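Local atomic coordinates of muconolactone isomerase-like protein (Thermus thermophilus, PDB entry 1VDH), a protein that catalyses the hydrogen peroxide-dependent decarboxylation of Fe-coproporphyrin III to heme b, the last step of coproporphyrin-dependent heme biosynthesis. Residues A[49-54]-A[76-81]; A[60-65]-A[136-141]; A[183-188]-A[200-205]. All blocks are in the same frame, centred on the assembly; numbering follows the deposited sequence.

Contact 1. Residues A[49-54]-A[76-81]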
loop_
_atom_site.group_PDB
_atom_site.type_symbol
_atom_site.label_atom_id
_atom_site.label_comp_id
_atom_site.label_asym_id
_atom_site.label_seq_id
_atom_site.Cartn_x
_atom_site.Cartn_y
_atom_site.Cartn_z
ATOM N N ARG A 49 -20.405 -2.182 -30.659
ATOM C CA ARG A 49 -20.963 -2.872 -31.816
ATOM C C ARG A 49 -19.860 -3.694 -32.486
ATOM O O ARG A 49 -20.099 -4.816 -32.927
ATOM C CB ARG A 49 -21.562 -1.860 -32.798
ATOM C CG ARG A 49 -22.228 -2.476 -34.016
ATOM C CD ARG A 49 -23.100 -1.456 -34.739
ATOM N NE ARG A 49 -22.331 -0.329 -35.264
ATOM C CZ ARG A 49 -22.623 0.953 -35.048
ATOM N NH1 ARG A 49 -21.861 1.902 -35.577
ATOM N NH2 ARG A 49 -23.661 1.290 -34.289
ATOM N N GLU A 50 -18.649 -3.140 -32.532
ATOM C CA GLU A 50 -17.506 -3.835 -33.121
ATOM C C GLU A 50 -17.216 -5.115 -32.340
ATOM O O GLU A 50 -16.955 -6.165 -32.927
ATOM C CB GLU A 50 -16.264 -2.933 -33.121
ATOM C CG GLU A 50 -16.372 -1.726 -34.051
ATOM C CD GLU A 50 -15.167 -0.798 -33.985
ATOM O OE1 GLU A 50 -15.334 0.395 -34.306
ATOM O OE2 GLU A 50 -14.057 -1.247 -33.619
ATOM N N TRP A 51 -17.267 -5.023 -31.013
ATOM C CA TRP A 51 -17.021 -6.180 -30.154
ATOM C C TRP A 51 -18.126 -7.218 -30.383
ATOM O O TRP A 51 -17.865 -8.419 -30.449
ATOM C CB TRP A 51 -17.001 -5.749 -28.679
ATOM C CG TRP A 51 -15.923 -4.747 -28.332
ATOM C CD1 TRP A 51 -14.865 -4.365 -29.116
ATOM C CD2 TRP A 51 -15.787 -4.029 -27.099
ATOM N NE1 TRP A 51 -14.080 -3.458 -28.443
ATOM C CE2 TRP A 51 -14.622 -3.235 -27.204
ATOM C CE3 TRP A 51 -16.536 -3.979 -25.915
ATOM C CZ2 TRP A 51 -14.188 -2.399 -26.166
ATOM C CZ3 TRP A 51 -16.104 -3.147 -24.881
ATOM C CH2 TRP A 51 -14.940 -2.369 -25.017
ATOM N N ARG A 52 -19.352 -6.731 -30.544
ATOM C CA ARG A 52 -20.514 -7.582 -30.784
ATOM C C ARG A 52 -20.343 -8.370 -32.088
ATOM O O ARG A 52 -20.500 -9.587 -32.109
ATOM C CB ARG A 52 -21.772 -6.716 -30.853
ATOM C CG ARG A 52 -23.080 -7.484 -30.825
ATOM C CD ARG A 52 -24.278 -6.584 -31.144
ATOM N NE ARG A 52 -24.270 -5.324 -30.399
ATOM C CZ ARG A 52 -24.448 -5.213 -29.085
ATOM N NH1 ARG A 52 -24.654 -6.294 -28.342
ATOM N NH2 ARG A 52 -24.428 -4.015 -28.513
ATOM N N GLU A 53 -19.986 -7.669 -33.163
ATOM C CA GLU A 53 -19.791 -8.295 -34.471
ATOM C C GLU A 53 -18.672 -9.330 -34.432
ATOM O O GLU A 53 -18.770 -10.398 -35.033
ATOM C CB GLU A 53 -19.503 -7.227 -35.530
ATOM C CG GLU A 53 -20.674 -6.269 -35.752
ATOM C CD GLU A 53 -20.354 -5.116 -36.698
ATOM O OE1 GLU A 53 -21.309 -4.441 -37.141
ATOM O OE2 GLU A 53 -19.159 -4.872 -36.990
ATOM N N LEU A 54 -17.621 -9.011 -33.689
ATOM C CA LEU A 54 -16.471 -9.892 -33.525
ATOM C C LEU A 54 -16.906 -11.165 -32.770
ATOM O O LEU A 54 -16.486 -12.283 -33.091
ATOM C CB LEU A 54 -15.396 -9.104 -32.773
ATOM C CG LEU A 54 -14.037 -9.627 -32.341
ATOM C CD1 LEU A 54 -13.072 -8.451 -32.252
ATOM C CD2 LEU A 54 -14.166 -10.312 -30.995
ATOM N N PHE A 76 -15.138 -3.691 -18.182
ATOM C CA PHE A 76 -15.179 -3.972 -19.609
ATOM C C PHE A 76 -14.354 -5.240 -19.764
ATOM O O PHE A 76 -13.127 -5.215 -19.654
ATOM C CB PHE A 76 -14.569 -2.824 -20.417
ATOM C CG PHE A 76 -15.313 -1.530 -20.280
ATOM C CD1 PHE A 76 -15.012 -0.646 -19.247
ATOM C CD2 PHE A 76 -16.323 -1.196 -21.175
ATOM C CE1 PHE A 76 -15.709 0.557 -19.108
ATOM C CE2 PHE A 76 -17.026 0.002 -21.047
ATOM C CZ PHE A 76 -16.718 0.882 -20.010
ATOM N N LEU A 77 -15.047 -6.361 -19.940
ATOM C CA LEU A 77 -14.404 -7.658 -20.084
ATOM C C LEU A 77 -14.345 -8.050 -21.552
ATOM O O LEU A 77 -15.366 -8.038 -22.243
ATOM C CB LEU A 77 -15.174 -8.722 -19.288
ATOM C CG LEU A 77 -14.719 -10.185 -19.425
ATOM C CD1 LEU A 77 -13.268 -10.338 -18.985
ATOM C CD2 LEU A 77 -15.621 -11.094 -18.592
ATOM N N ASN A 78 -13.151 -8.405 -22.015
ATOM C CA ASN A 78 -12.952 -8.808 -23.403
ATOM C C ASN A 78 -12.037 -10.011 -23.526
ATOM O O ASN A 78 -11.060 -10.142 -22.785
ATOM C CB ASN A 78 -12.372 -7.652 -24.230
ATOM C CG ASN A 78 -13.437 -6.717 -24.751
ATOM O OD1 ASN A 78 -14.129 -7.030 -25.721
ATOM N ND2 ASN A 78 -13.565 -5.552 -24.124
ATOM N N LEU A 79 -12.391 -10.911 -24.438
ATOM C CA LEU A 79 -11.602 -12.108 -24.711
ATOM C C LEU A 79 -11.321 -12.117 -26.211
ATOM O O LEU A 79 -12.210 -11.819 -27.008
ATOM C CB LEU A 79 -12.353 -13.382 -24.304
ATOM C CG LEU A 79 -12.467 -13.686 -22.806
ATOM C CD1 LEU A 79 -13.629 -12.917 -22.198
ATOM C CD2 LEU A 79 -12.660 -15.186 -22.591
ATOM N N ARG A 80 -10.077 -12.415 -26.586
ATOM C CA ARG A 80 -9.668 -12.432 -27.995
ATOM C C ARG A 80 -8.627 -13.532 -28.214
ATOM O O ARG A 80 -8.059 -14.052 -27.253
ATOM C CB ARG A 80 -9.043 -11.084 -28.383
ATOM C CG ARG A 80 -9.930 -9.851 -28.220
ATOM C CD ARG A 80 -11.063 -9.796 -29.241
ATOM N NE ARG A 80 -11.719 -8.489 -29.213
ATOM C CZ ARG A 80 -12.702 -8.147 -28.385
ATOM N NH1 ARG A 80 -13.184 -9.021 -27.506
ATOM N NH2 ARG A 80 -13.148 -6.898 -28.378
ATOM N N PRO A 81 -8.368 -13.903 -29.484
ATOM C CA PRO A 81 -7.390 -14.946 -29.830
ATOM C C PRO A 81 -5.929 -14.570 -29.532
ATOM O O PRO A 81 -5.037 -15.408 -29.665
ATOM C CB PRO A 81 -7.607 -15.137 -31.337
ATOM C CG PRO A 81 -9.020 -14.718 -31.550
ATOM C CD PRO A 81 -9.124 -13.493 -30.681
#
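W51 points from helix 49-54 toward strand 76-80 and sets one face of its indole against two polar side chains. With CG anti to the carbonyl carbon (chi1 -61°), the six-membered ring lies against N78, whose ND2 is 3.6 Å from W51 CZ3. The N78 amide stands almost upright on that ring, the two planes being 80° apart. Beside it the R80 guanidinium meets the five-membered ring: R80 CZ is 4.8 Å from the ring centroid, an off-centre cation-pi contact, and R80 NH2 comes to 3.1 Å from W51 CD1. R80 gets there by a bend at chi2 (-71°). A nearly straight bond from R80 NH1 to L79 O, 3.0 Å, and two weak ones from NH1 and NH2 to N78 OD1 limit the rotation of the guanidinium. L54, with CG anti to the backbone N, puts CD2 over one face of the R80 guanidinium, while L54 CD1 lies 3.3 Å from R80 NE. F76 CD2 touches the indole edge. Helix 34-56 packs here on one face of the antiparallel sheet of the chlorite dismutase alpha-beta barrel; helix 83-95 touches W51, F76 and R80, while L77 and L79, on the other face, meet strand 10-24.

Contact 2. Residues A[60-65]-A[136-141]; sequences GSYGIY and VPKSGY
In the chlorite dismutase-like fold of this chain, an alpha-beta barrel, strand 61-65 meets the irregular segment 136-141 that leads into strand 141-152. No backbone-to-backbone hydrogen bond joins the two; each direct bond uses a side chain. The V136 amide donates to S61 OG over 2.8 Å with an angle of 171° at the hydrogen, S61 OG being placed by a first torsion anti to its own backbone N. S61 OG also bonds E55 OE2, so this buried hydroxyl has two partners. An alanine here would remove the acceptor of the V136 N-H and would probably leave that buried amide poorly satisfied and E55 less firmly held. The K138 chain, exposed to solvent, bends at chi2 and is extended beyond it, so that its ammonium comes back to the strand. There K138 NZ donates to Y62 O over 2.8 Å, in the carbonyl plane, and forms a salt bridge with E55. The same nitrogen makes an off-centre cation-pi contact with Y62, 4.3 Å from K138 NZ to the ring centroid. A water bonded to Y62 OH adds a weak, long link to K138 NZ. E55 thus ties together S61, K138 and the amide of Y62. V136 packs beside G63, where a beta carbon would clash with V136 CG1, and the same methyl meets Y65 tip to tip, 2.9 Å from Y65 OH. A second water bridges Y65 to the loop: it donates to P137 O and sits in the plane of the tyrosine ring, 2.7 Å from Y65 OH.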
loop_
_atom_site.group_PDB
_atom_site.type_symbol
_atom_site.label_atom_id
_atom_site.label_comp_id
_atom_site.label_asym_id
_atom_site.label_seq_id
_atom_site.Cartn_x
_atom_site.Cartn_y
_atom_site.Cartn_z
ATOM N N GLY A 60 -14.013 -13.834 -30.562
ATOM C CA GLY A 60 -13.861 -13.336 -29.206
ATOM C C GLY A 60 -15.195 -13.212 -28.499
ATOM O O GLY A 60 -16.217 -13.692 -28.993
ATOM N N SER A 61 -15.188 -12.559 -27.341
ATOM C CA SER A 61 -16.408 -12.363 -26.565
ATOM C C SER A 61 -16.213 -11.167 -25.635
ATOM O O SER A 61 -15.079 -10.736 -25.403
ATOM C CB SER A 61 -16.725 -13.631 -25.758
ATOM O OG SER A 61 -18.014 -13.562 -25.169
ATOM N N TYR A 62 -17.313 -10.613 -25.129
ATOM C CA TYR A 62 -17.226 -9.468 -24.227
ATOM C C TYR A 62 -18.424 -9.359 -23.286
ATOM O O TYR A 62 -19.448 -10.020 -23.467
ATOM C CB TYR A 62 -17.119 -8.159 -25.019
ATOM C CG TYR A 62 -18.466 -7.620 -25.466
ATOM C CD1 TYR A 62 -19.074 -6.563 -24.785
ATOM C CD2 TYR A 62 -19.157 -8.204 -26.527
ATOM C CE1 TYR A 62 -20.338 -6.107 -25.146
ATOM C CE2 TYR A 62 -20.426 -7.752 -26.895
ATOM C CZ TYR A 62 -21.008 -6.705 -26.200
ATOM O OH TYR A 62 -22.259 -6.250 -26.552
ATOM N N GLY A 63 -18.290 -8.458 -22.321
ATOM C CA GLY A 63 -19.339 -8.196 -21.360
ATOM C C GLY A 63 -19.045 -6.888 -20.659
ATOM O O GLY A 63 -17.877 -6.546 -20.444
ATOM N N ILE A 64 -20.088 -6.115 -20.370
ATOM C CA ILE A 64 -19.926 -4.842 -19.662
ATOM C C ILE A 64 -20.768 -4.935 -18.396
ATOM O O ILE A 64 -21.944 -5.306 -18.453
ATOM C CB ILE A 64 -20.349 -3.634 -20.523
ATOM C CG1 ILE A 64 -19.430 -3.523 -21.748
ATOM C CG2 ILE A 64 -20.279 -2.346 -19.696
ATOM C CD1 ILE A 64 -19.760 -2.368 -22.686
ATOM N N TYR A 65 -20.169 -4.589 -17.259
ATOM C CA TYR A 65 -20.857 -4.704 -15.976
ATOM C C TYR A 65 -20.852 -3.476 -15.084
ATOM O O TYR A 65 -19.935 -2.657 -15.138
ATOM C CB TYR A 65 -20.234 -5.845 -15.168
ATOM C CG TYR A 65 -20.089 -7.141 -15.918
ATOM C CD1 TYR A 65 -21.008 -8.173 -15.742
ATOM C CD2 TYR A 65 -19.023 -7.346 -16.793
ATOM C CE1 TYR A 65 -20.873 -9.378 -16.414
ATOM C CE2 TYR A 65 -18.879 -8.548 -17.473
ATOM C CZ TYR A 65 -19.809 -9.559 -17.275
ATOM O OH TYR A 65 -19.668 -10.755 -17.931
ATOM N N VAL A 136 -18.895 -15.041 -22.912
ATOM C CA VAL A 136 -19.406 -14.376 -21.720
ATOM C C VAL A 136 -20.940 -14.386 -21.750
ATOM O O VAL A 136 -21.543 -13.935 -22.724
ATOM C CB VAL A 136 -18.914 -12.910 -21.672
ATOM C CG1 VAL A 136 -19.509 -12.192 -20.494
ATOM C CG2 VAL A 136 -17.395 -12.867 -21.611
ATOM N N PRO A 137 -21.588 -14.924 -20.696
ATOM C CA PRO A 137 -23.056 -14.968 -20.652
ATOM C C PRO A 137 -23.680 -13.572 -20.680
ATOM O O PRO A 137 -23.091 -12.600 -20.196
ATOM C CB PRO A 137 -23.345 -15.744 -19.358
ATOM C CG PRO A 137 -22.120 -15.539 -18.530
ATOM C CD PRO A 137 -21.004 -15.614 -19.532
ATOM N N LYS A 138 -24.870 -13.473 -21.268
ATOM C CA LYS A 138 -25.538 -12.186 -21.428
ATOM C C LYS A 138 -26.629 -11.816 -20.429
ATOM O O LYS A 138 -27.583 -11.124 -20.777
ATOM C CB LYS A 138 -26.080 -12.070 -22.854
ATOM C CG LYS A 138 -25.056 -12.418 -23.925
ATOM C CD LYS A 138 -23.867 -11.476 -23.882
ATOM C CE LYS A 138 -22.828 -11.867 -24.911
ATOM N NZ LYS A 138 -21.696 -10.908 -24.926
ATOM N N SER A 139 -26.462 -12.240 -19.184
ATOM C CA SER A 139 -27.419 -11.932 -18.129
ATOM C C SER A 139 -26.768 -12.274 -16.802
ATOM O O SER A 139 -25.685 -12.857 -16.767
ATOM C CB SER A 139 -28.700 -12.759 -18.296
ATOM O OG SER A 139 -28.440 -14.147 -18.154
ATOM N N GLY A 140 -27.429 -11.912 -15.711
ATOM C CA GLY A 140 -26.897 -12.231 -14.404
ATOM C C GLY A 140 -25.773 -11.355 -13.889
ATOM O O GLY A 140 -25.689 -10.167 -14.201
ATOM N N TYR A 141 -24.878 -11.983 -13.135
ATOM C CA TYR A 141 -23.769 -11.294 -12.491
ATOM C C TYR A 141 -22.421 -11.958 -12.722
ATOM O O TYR A 141 -22.341 -13.108 -13.155
ATOM C CB TYR A 141 -24.042 -11.232 -10.977
ATOM C CG TYR A 141 -25.387 -10.629 -10.643
ATOM C CD1 TYR A 141 -25.503 -9.282 -10.297
ATOM C CD2 TYR A 141 -26.555 -11.380 -10.771
ATOM C CE1 TYR A 141 -26.756 -8.695 -10.101
ATOM C CE2 TYR A 141 -27.805 -10.804 -10.579
ATOM C CZ TYR A 141 -27.900 -9.466 -10.251
ATOM O OH TYR A 141 -29.147 -8.895 -10.111
HETATM O O HOH W 1 -23.911 -8.718 -26.492
HETATM O O HOH W 2 -21.967 -12.182 -17.789
#

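Contact 3. Residues A[183-188]-A[200-205]; sequences VMQVIS and VDLFSE
Four backbone hydrogen bonds join strands 184-188 and 200-204. M184 N to F203 O and F203 N to M184 O, each 2.9 Å, make one hydrogen-bonded pair; V186 with D201 makes the next, and all four donors lie in the carbonyl planes. Between them Q185 and L202 form a non-hydrogen-bonded pair with CA atoms 4.7 Å apart. On that face Q185, extended with CG anti to its backbone N, runs alongside L202 and points the same way, Q185 CG lying 3.9 Å from L202 CD2. On the opposite face V186 CG2 meets the edge of the F203 ring at CE2, 3.8 Å away and in its plane, and M184 CB rests against F203 CB. Further out, a water lies 2.7 Å from both S188 OG and D201 OD2 and 3.0 Å from V186 O. D201 OD1 is fixed by H19. V200 and L202 continue the sheet through backbone bonds to Y145 and C143. Q185 is a predicted coproheme-binding residue and its side chain is about 5 Å from that of H172, the predicted axial ligand. This antiparallel beta hairpin is thus part of the barrel wall that probably lines the coproheme pocket.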
loop_
_atom_site.group_PDB
_atom_site.type_symbol
_atom_site.label_atom_id
_atom_site.label_comp_id
_atom_site.label_asym_id
_atom_site.label_seq_id
_atom_site.Cartn_x
_atom_site.Cartn_y
_atom_site.Cartn_z
ATOM N N VAL A 183 -23.553 -21.919 -11.213
ATOM C CA VAL A 183 -22.335 -21.137 -11.397
ATOM C C VAL A 183 -21.440 -21.649 -12.519
ATOM O O VAL A 183 -21.102 -22.831 -12.559
ATOM C CB VAL A 183 -21.492 -21.099 -10.082
ATOM C CG1 VAL A 183 -20.300 -20.164 -10.235
ATOM C CG2 VAL A 183 -22.356 -20.660 -8.898
ATOM N N MET A 184 -21.080 -20.744 -13.430
ATOM C CA MET A 184 -20.181 -21.041 -14.547
ATOM C C MET A 184 -18.823 -20.516 -14.100
ATOM O O MET A 184 -18.751 -19.479 -13.439
ATOM C CB MET A 184 -20.605 -20.283 -15.806
ATOM C CG MET A 184 -21.956 -20.678 -16.360
ATOM S SD MET A 184 -22.467 -19.552 -17.662
ATOM C CE MET A 184 -21.019 -19.662 -18.767
ATOM N N GLN A 185 -17.750 -21.200 -14.486
ATOM C CA GLN A 185 -16.411 -20.783 -14.084
ATOM C C GLN A 185 -15.413 -20.722 -15.230
ATOM O O GLN A 185 -15.335 -21.638 -16.049
ATOM C CB GLN A 185 -15.875 -21.727 -13.003
ATOM C CG GLN A 185 -14.468 -21.391 -12.513
ATOM C CD GLN A 185 -13.930 -22.412 -11.526
ATOM O OE1 GLN A 185 -13.547 -23.516 -11.906
ATOM N NE2 GLN A 185 -13.895 -22.042 -10.251
ATOM N N VAL A 186 -14.667 -19.623 -15.292
ATOM C CA VAL A 186 -13.632 -19.454 -16.304
ATOM C C VAL A 186 -12.340 -19.142 -15.574
ATOM O O VAL A 186 -12.245 -18.138 -14.861
ATOM C CB VAL A 186 -13.936 -18.311 -17.301
ATOM C CG1 VAL A 186 -12.745 -18.117 -18.250
ATOM C CG2 VAL A 186 -15.183 -18.627 -18.102
ATOM N N ILE A 187 -11.375 -20.045 -15.708
ATOM C CA ILE A 187 -10.066 -19.891 -15.087
ATOM C C ILE A 187 -9.079 -19.452 -16.165
ATOM O O ILE A 187 -9.046 -20.024 -17.256
ATOM C CB ILE A 187 -9.556 -21.221 -14.487
ATOM C CG1 ILE A 187 -10.537 -21.750 -13.441
ATOM C CG2 ILE A 187 -8.172 -21.027 -13.859
ATOM C CD1 ILE A 187 -10.115 -23.079 -12.832
ATOM N N SER A 188 -8.298 -18.421 -15.862
ATOM C CA SER A 188 -7.295 -17.912 -16.789
ATOM C C SER A 188 -5.976 -17.769 -16.048
ATOM O O SER A 188 -5.958 -17.471 -14.853
ATOM C CB SER A 188 -7.726 -16.569 -17.375
ATOM O OG SER A 188 -7.953 -15.610 -16.358
ATOM N N VAL A 200 -9.894 -15.490 -11.939
ATOM C CA VAL A 200 -11.077 -16.341 -11.856
ATOM C C VAL A 200 -12.356 -15.545 -12.096
ATOM O O VAL A 200 -12.591 -14.531 -11.443
ATOM C CB VAL A 200 -11.206 -17.028 -10.471
ATOM C CG1 VAL A 200 -12.436 -17.939 -10.450
ATOM C CG2 VAL A 200 -9.950 -17.837 -10.146
ATOM N N ASP A 201 -13.165 -16.010 -13.046
ATOM C CA ASP A 201 -14.446 -15.388 -13.366
ATOM C C ASP A 201 -15.565 -16.370 -13.073
ATOM O O ASP A 201 -15.569 -17.487 -13.597
ATOM C CB ASP A 201 -14.531 -15.011 -14.843
ATOM C CG ASP A 201 -13.678 -13.825 -15.186
ATOM O OD1 ASP A 201 -14.087 -12.687 -14.868
ATOM O OD2 ASP A 201 -12.600 -14.036 -15.768
ATOM N N LEU A 202 -16.481 -15.972 -12.200
ATOM C CA LEU A 202 -17.637 -16.799 -11.867
ATOM C C LEU A 202 -18.854 -16.064 -12.423
ATOM O O LEU A 202 -18.926 -14.839 -12.347
ATOM C CB LEU A 202 -17.779 -16.960 -10.345
ATOM C CG LEU A 202 -16.586 -17.523 -9.555
ATOM C CD1 LEU A 202 -16.962 -17.659 -8.076
ATOM C CD2 LEU A 202 -16.161 -18.871 -10.119
ATOM N N PHE A 203 -19.786 -16.808 -13.011
ATOM C CA PHE A 203 -20.994 -16.222 -13.579
ATOM C C PHE A 203 -22.206 -16.920 -12.979
ATOM O O PHE A 203 -22.236 -18.151 -12.891
ATOM C CB PHE A 203 -21.002 -16.387 -15.101
ATOM C CG PHE A 203 -19.819 -15.764 -15.789
ATOM C CD1 PHE A 203 -19.755 -14.390 -15.989
ATOM C CD2 PHE A 203 -18.775 -16.557 -16.250
ATOM C CE1 PHE A 203 -18.666 -13.812 -16.645
ATOM C CE2 PHE A 203 -17.681 -15.989 -16.907
ATOM C CZ PHE A 203 -17.628 -14.615 -17.105
ATOM N N SER A 204 -23.208 -16.140 -12.585
ATOM C CA SER A 204 -24.416 -16.696 -11.973
ATOM C C SER A 204 -25.549 -15.687 -12.029
ATOM O O SER A 204 -25.313 -14.492 -12.190
ATOM C CB SER A 204 -24.142 -17.047 -10.502
ATOM O OG SER A 204 -25.254 -17.697 -9.903
ATOM N N GLU A 205 -26.780 -16.171 -11.875
ATOM C CA GLU A 205 -27.949 -15.293 -11.887
ATOM C C GLU A 205 -28.214 -14.725 -10.499
ATOM O O GLU A 205 -29.083 -13.874 -10.327
ATOM C CB GLU A 205 -29.191 -16.049 -12.376
ATOM C CG GLU A 205 -29.093 -16.559 -13.809
ATOM C CD GLU A 205 -28.891 -15.449 -14.837
ATOM O OE1 GLU A 205 -29.634 -14.441 -14.805
ATOM O OE2 GLU A 205 -27.992 -15.593 -15.693
HETATM O O HOH W 3 -10.580 -15.878 -15.845
#

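In the fold
From the N terminus, helix 34-56 leads into strand 61-67, which turns into strand 74-80; contact 1 closes that short excursion by laying strand 76-80 against the helix. Contact 2 opens inside it, at 60-65, and closes only at 136-141, so the two cross rather than nest. Their strands are neighbours in the sheet: L79 N to S61 O and L77 N to G63 O, each 2.9 Å, are probable strand-pairing bonds. Contact 3 follows in series, closing the hairpin of strands 184-189 and 198-204. Y141 N to S204 O, 2.7 Å, probably joins it to contact 2. Contacts 1 and 3, with centres about 18 Å apart, do not touch but reach the same curled antiparallel sheet.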